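Long-range contact in angiotensin-converting enzyme (Anopheles gambiae, PDB 6S1Y), which probably works as a zinc-dependent peptidase of the angiotensin-converting enzyme family, trimming short peptides in the mosquito: residues A[330-341]-A[358-369]. Sequence-based numbering, arbitrary orientation.
Sequences AWDFFAIDDVRI and ELGHIQYYLQYQ. With ZN (zinc ion), chain G; KSN ((2~{S})-2-[[(4~{S})-4-azanyl-5-oxidanyl-5-oxidanylidene-pentanoyl]amino]pentanedioic acid), chain H.
The first torsion of Tyr365 turns CG anti to its own carbonyl carbon (chi1 -62°) and brings the ring to Asp332 CB, while Asp332 swings CG opposite its backbone N (chi1 -175°), so that side chain and ring run alongside each other, head to tail. Asp332 CB ends up over the centre of the Tyr365 ring, 3.4 Å from the centroid, a CH-pi contact; His361 O lies against the other face. Beyond the ring, Tyr365 OH donates to Ala330 O at 2.5 Å, approaching from above the carbonyl plane. Two waters on Asp332 OD2 carry the link on, one to Tyr365 O, the other to Tyr368 OH, which also bonds to His384. This is the antiparallel hairpin 329-342 laid along the HExxH helix of a gluzincin-type zinc peptidase: strand 330-332 runs nearly parallel to it, strand 339-341 antiparallel. His361 NE2 binds the zinc ion at 2.0 Å together with His357, Glu385 and the ligand carboxylate, and His361 CB rests 3.5 Å from Ala330 CB. One water ties Ala330 N to Glu358 OE1 and ligand O14. Deeper in, Ile362 packs against the helix-facing side of the hairpin, CG2 against Val339 CG2 (3.7 Å) and CG1 against Ile341 CG1 (3.6 Å). At the turn the Gln369 amide grips Asp337 twice, almost straight: OE1 takes the backbone N, and NE2 gives to OD1 at 2.8 Å, with amide and carboxylate nearly coplanar.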
# COMPACT_ATOMS: atom_id res chain seq x y z
N ALA A 330 -8.20 -1.85 6.75
CA ALA A 330 -9.38 -1.04 6.95
C ALA A 330 -10.55 -1.68 6.22
O ALA A 330 -10.46 -1.95 5.01
CB ALA A 330 -9.15 0.39 6.47
N TRP A 331 -11.67 -1.88 6.94
CA TRP A 331 -12.74 -2.77 6.52
C TRP A 331 -14.07 -2.05 6.36
O TRP A 331 -14.47 -1.27 7.22
CB TRP A 331 -12.93 -3.91 7.52
CG TRP A 331 -11.79 -4.87 7.54
CD1 TRP A 331 -10.52 -4.63 7.99
CD2 TRP A 331 -11.81 -6.24 7.10
NE1 TRP A 331 -9.75 -5.77 7.86
CE2 TRP A 331 -10.52 -6.76 7.30
CE3 TRP A 331 -12.79 -7.06 6.55
CZ2 TRP A 331 -10.18 -8.07 6.98
CZ3 TRP A 331 -12.46 -8.37 6.22
CH2 TRP A 331 -11.17 -8.86 6.44
N ASP A 332 -14.75 -2.35 5.26
CA ASP A 332 -16.08 -1.84 4.95
C ASP A 332 -17.06 -3.00 5.02
O ASP A 332 -16.92 -4.00 4.29
CB ASP A 332 -16.10 -1.22 3.55
CG ASP A 332 -17.43 -0.55 3.21
OD1 ASP A 332 -18.33 -0.53 4.10
OD2 ASP A 332 -17.58 -0.04 2.07
N PHE A 333 -18.05 -2.89 5.90
CA PHE A 333 -19.01 -3.98 6.09
C PHE A 333 -20.31 -3.75 5.34
O PHE A 333 -21.28 -4.47 5.56
CB PHE A 333 -19.27 -4.22 7.57
CG PHE A 333 -18.08 -4.79 8.29
CD1 PHE A 333 -17.13 -3.96 8.86
CD2 PHE A 333 -17.90 -6.15 8.36
CE1 PHE A 333 -16.03 -4.48 9.50
CE2 PHE A 333 -16.81 -6.69 8.99
CZ PHE A 333 -15.86 -5.85 9.56
N PHE A 334 -20.34 -2.76 4.45
CA PHE A 334 -21.42 -2.63 3.47
C PHE A 334 -22.78 -2.56 4.16
O PHE A 334 -23.77 -3.13 3.70
CB PHE A 334 -21.38 -3.78 2.46
CG PHE A 334 -20.10 -3.83 1.67
CD1 PHE A 334 -19.96 -3.09 0.50
CD2 PHE A 334 -19.02 -4.58 2.10
CE1 PHE A 334 -18.78 -3.12 -0.22
CE2 PHE A 334 -17.84 -4.60 1.38
CZ PHE A 334 -17.72 -3.87 0.22
N ALA A 335 -22.82 -1.87 5.30
CA ALA A 335 -24.06 -1.52 5.98
C ALA A 335 -24.08 0.00 6.06
O ALA A 335 -23.80 0.68 5.07
CB ALA A 335 -24.14 -2.17 7.35
N ILE A 336 -24.37 0.56 7.23
CA ILE A 336 -24.25 2.00 7.44
C ILE A 336 -23.40 2.23 8.68
O ILE A 336 -23.72 1.72 9.76
CB ILE A 336 -25.61 2.70 7.59
CG1 ILE A 336 -26.42 2.62 6.29
CG2 ILE A 336 -25.41 4.16 7.93
CD1 ILE A 336 -25.72 3.28 5.08
N ASP A 337 -22.30 2.96 8.52
CA ASP A 337 -21.41 3.35 9.60
C ASP A 337 -20.72 2.17 10.26
O ASP A 337 -20.07 2.35 11.30
CB ASP A 337 -22.16 4.17 10.66
CG ASP A 337 -22.56 5.54 10.14
OD1 ASP A 337 -22.29 5.80 8.95
OD2 ASP A 337 -23.12 6.35 10.92
N ASP A 338 -20.81 0.96 9.71
CA ASP A 338 -20.03 -0.14 10.26
C ASP A 338 -18.73 -0.21 9.46
O ASP A 338 -18.68 -0.80 8.36
CB ASP A 338 -20.79 -1.46 10.25
CG ASP A 338 -20.03 -2.57 10.97
OD1 ASP A 338 -18.92 -2.31 11.51
OD2 ASP A 338 -20.54 -3.72 10.99
N VAL A 339 -17.70 0.43 10.01
CA VAL A 339 -16.39 0.55 9.38
C VAL A 339 -15.36 0.34 10.47
O VAL A 339 -15.53 0.82 11.60
CB VAL A 339 -16.22 1.91 8.68
CG1 VAL A 339 -17.16 2.02 7.48
CG2 VAL A 339 -16.45 3.06 9.65
N ARG A 340 -14.29 -0.39 10.15
CA ARG A 340 -13.37 -0.80 11.21
C ARG A 340 -11.93 -0.87 10.70
O ARG A 340 -11.67 -1.22 9.55
CB ARG A 340 -13.74 -2.17 11.80
CG ARG A 340 -15.22 -2.36 12.05
CD ARG A 340 -15.51 -3.71 12.68
NE ARG A 340 -16.88 -4.12 12.42
CZ ARG A 340 -17.39 -5.30 12.77
NH1 ARG A 340 -16.64 -6.18 13.41
NH2 ARG A 340 -18.65 -5.59 12.46
N ILE A 341 -11.01 -0.59 11.62
CA ILE A 341 -9.59 -0.75 11.39
C ILE A 341 -9.09 -1.83 12.32
O ILE A 341 -9.47 -1.89 13.50
CB ILE A 341 -8.83 0.58 11.60
CG1 ILE A 341 -9.09 1.50 10.41
CG2 ILE A 341 -7.34 0.32 11.83
CD1 ILE A 341 -8.54 2.93 10.55
N GLU A 358 -4.78 4.33 6.85
CA GLU A 358 -5.96 3.50 7.09
C GLU A 358 -7.22 4.35 7.29
O GLU A 358 -8.28 4.01 6.76
CB GLU A 358 -5.70 2.61 8.31
CG GLU A 358 -4.51 1.67 8.18
CD GLU A 358 -4.62 0.73 6.99
OE1 GLU A 358 -5.76 0.45 6.55
OE2 GLU A 358 -3.57 0.27 6.48
N LEU A 359 -7.11 5.47 8.01
CA LEU A 359 -8.29 6.32 8.21
C LEU A 359 -8.75 6.93 6.91
O LEU A 359 -9.91 7.32 6.80
CB LEU A 359 -8.02 7.44 9.21
CG LEU A 359 -7.98 7.06 10.69
CD1 LEU A 359 -7.45 8.21 11.56
CD2 LEU A 359 -9.36 6.63 11.18
N GLY A 360 -7.85 7.04 5.92
CA GLY A 360 -8.26 7.49 4.61
C GLY A 360 -9.14 6.47 3.91
O GLY A 360 -10.09 6.84 3.21
N HIS A 361 -8.82 5.18 4.07
CA HIS A 361 -9.71 4.12 3.61
C HIS A 361 -11.09 4.25 4.27
O HIS A 361 -12.13 4.24 3.61
CB HIS A 361 -9.11 2.73 3.92
CG HIS A 361 -7.98 2.30 3.04
ND1 HIS A 361 -8.04 2.33 1.66
CD2 HIS A 361 -6.78 1.75 3.34
CE1 HIS A 361 -6.92 1.85 1.15
NE2 HIS A 361 -6.13 1.49 2.15
N ILE A 362 -11.11 4.39 5.61
CA ILE A 362 -12.37 4.50 6.34
C ILE A 362 -13.18 5.68 5.80
O ILE A 362 -14.36 5.55 5.47
CB ILE A 362 -12.12 4.65 7.85
CG1 ILE A 362 -11.46 3.40 8.42
CG2 ILE A 362 -13.44 4.93 8.56
CD1 ILE A 362 -12.31 2.16 8.34
N GLN A 363 -12.55 6.86 5.70
CA GLN A 363 -13.25 8.04 5.22
C GLN A 363 -13.83 7.80 3.83
O GLN A 363 -14.94 8.25 3.53
CB GLN A 363 -12.30 9.23 5.19
CG GLN A 363 -12.96 10.53 4.74
CD GLN A 363 -14.01 11.03 5.72
OE1 GLN A 363 -15.03 11.59 5.31
NE2 GLN A 363 -13.77 10.83 7.02
N TYR A 364 -13.10 7.10 2.97
CA TYR A 364 -13.63 6.82 1.65
C TYR A 364 -14.89 5.96 1.78
O TYR A 364 -15.93 6.27 1.17
CB TYR A 364 -12.55 6.13 0.81
CG TYR A 364 -12.56 6.36 -0.70
CD1 TYR A 364 -13.68 6.83 -1.37
CD2 TYR A 364 -11.41 6.08 -1.45
CE1 TYR A 364 -13.66 7.01 -2.77
CE2 TYR A 364 -11.37 6.26 -2.82
CZ TYR A 364 -12.49 6.72 -3.49
OH TYR A 364 -12.40 6.88 -4.87
N TYR A 365 -14.82 4.90 2.59
CA TYR A 365 -15.99 4.09 2.88
C TYR A 365 -17.17 4.98 3.28
O TYR A 365 -18.27 4.87 2.72
CB TYR A 365 -15.68 3.08 4.00
CG TYR A 365 -14.59 2.04 3.73
CD1 TYR A 365 -14.24 1.66 2.43
CD2 TYR A 365 -13.91 1.44 4.79
CE1 TYR A 365 -13.25 0.72 2.20
CE2 TYR A 365 -12.92 0.49 4.57
CZ TYR A 365 -12.59 0.14 3.28
OH TYR A 365 -11.60 -0.80 3.08
N LEU A 366 -16.96 5.88 4.25
CA LEU A 366 -18.05 6.71 4.75
C LEU A 366 -18.60 7.62 3.67
O LEU A 366 -19.81 7.86 3.62
CB LEU A 366 -17.60 7.52 5.96
CG LEU A 366 -17.27 6.65 7.18
CD1 LEU A 366 -16.54 7.45 8.23
CD2 LEU A 366 -18.54 6.00 7.79
N GLN A 367 -17.74 8.10 2.76
CA GLN A 367 -18.19 9.06 1.76
C GLN A 367 -19.04 8.42 0.66
O GLN A 367 -19.85 9.12 0.04
CB GLN A 367 -17.00 9.78 1.12
CG GLN A 367 -16.30 10.74 2.06
CD GLN A 367 -17.16 11.96 2.38
OE1 GLN A 367 -17.83 12.50 1.51
NE2 GLN A 367 -17.14 12.38 3.64
N TYR A 368 -18.86 7.14 0.37
CA TYR A 368 -19.62 6.53 -0.71
C TYR A 368 -20.59 5.44 -0.23
O TYR A 368 -21.17 4.74 -1.06
CB TYR A 368 -18.69 5.99 -1.81
CG TYR A 368 -17.70 4.87 -1.48
CD1 TYR A 368 -18.11 3.70 -0.84
CD2 TYR A 368 -16.36 4.96 -1.88
CE1 TYR A 368 -17.20 2.67 -0.57
CE2 TYR A 368 -15.45 3.94 -1.61
CZ TYR A 368 -15.88 2.79 -0.96
OH TYR A 368 -14.97 1.78 -0.71
N GLN A 369 -20.81 5.32 1.08
CA GLN A 369 -21.67 4.26 1.58
C GLN A 369 -23.13 4.42 1.19
O GLN A 369 -23.89 3.46 1.30
CB GLN A 369 -21.56 4.16 3.10
CG GLN A 369 -22.04 5.37 3.87
CD GLN A 369 -21.98 5.12 5.37
OE1 GLN A 369 -21.74 4.00 5.81
NE2 GLN A 369 -22.20 6.16 6.15
ZN ZN G . -4.23 0.91 1.91
C10 KSN H . -5.64 -5.41 2.68
C13 KSN H . -3.64 -1.24 3.09
C17 KSN H . 2.86 -1.80 2.73
C02 KSN H . 2.06 -0.50 2.64
C03 KSN H . 0.54 -0.64 2.74
C04 KSN H . 0.00 -1.91 3.38
C05 KSN H . -0.87 -1.70 4.65
C07 KSN H . -3.03 -2.58 3.54
C08 KSN H . -4.07 -3.67 3.81
C09 KSN H . -4.80 -4.13 2.53
N01 KSN H . 2.36 0.20 1.39
N06 KSN H . -2.29 -2.08 4.71
O11 KSN H . -5.41 -6.20 3.64
O12 KSN H . -6.54 -5.71 1.83
O14 KSN H . -4.02 -0.42 3.98
O15 KSN H . -3.73 -0.92 1.89
O16 KSN H . -0.36 -1.28 5.64
O18 KSN H . 3.18 -2.22 3.88
O19 KSN H . 3.24 -2.48 1.74
O HOH W 1 -6.89 -1.62 4.27
O HOH W 2 -19.15 2.03 2.08
O HOH W 3 -16.02 -0.53 -0.22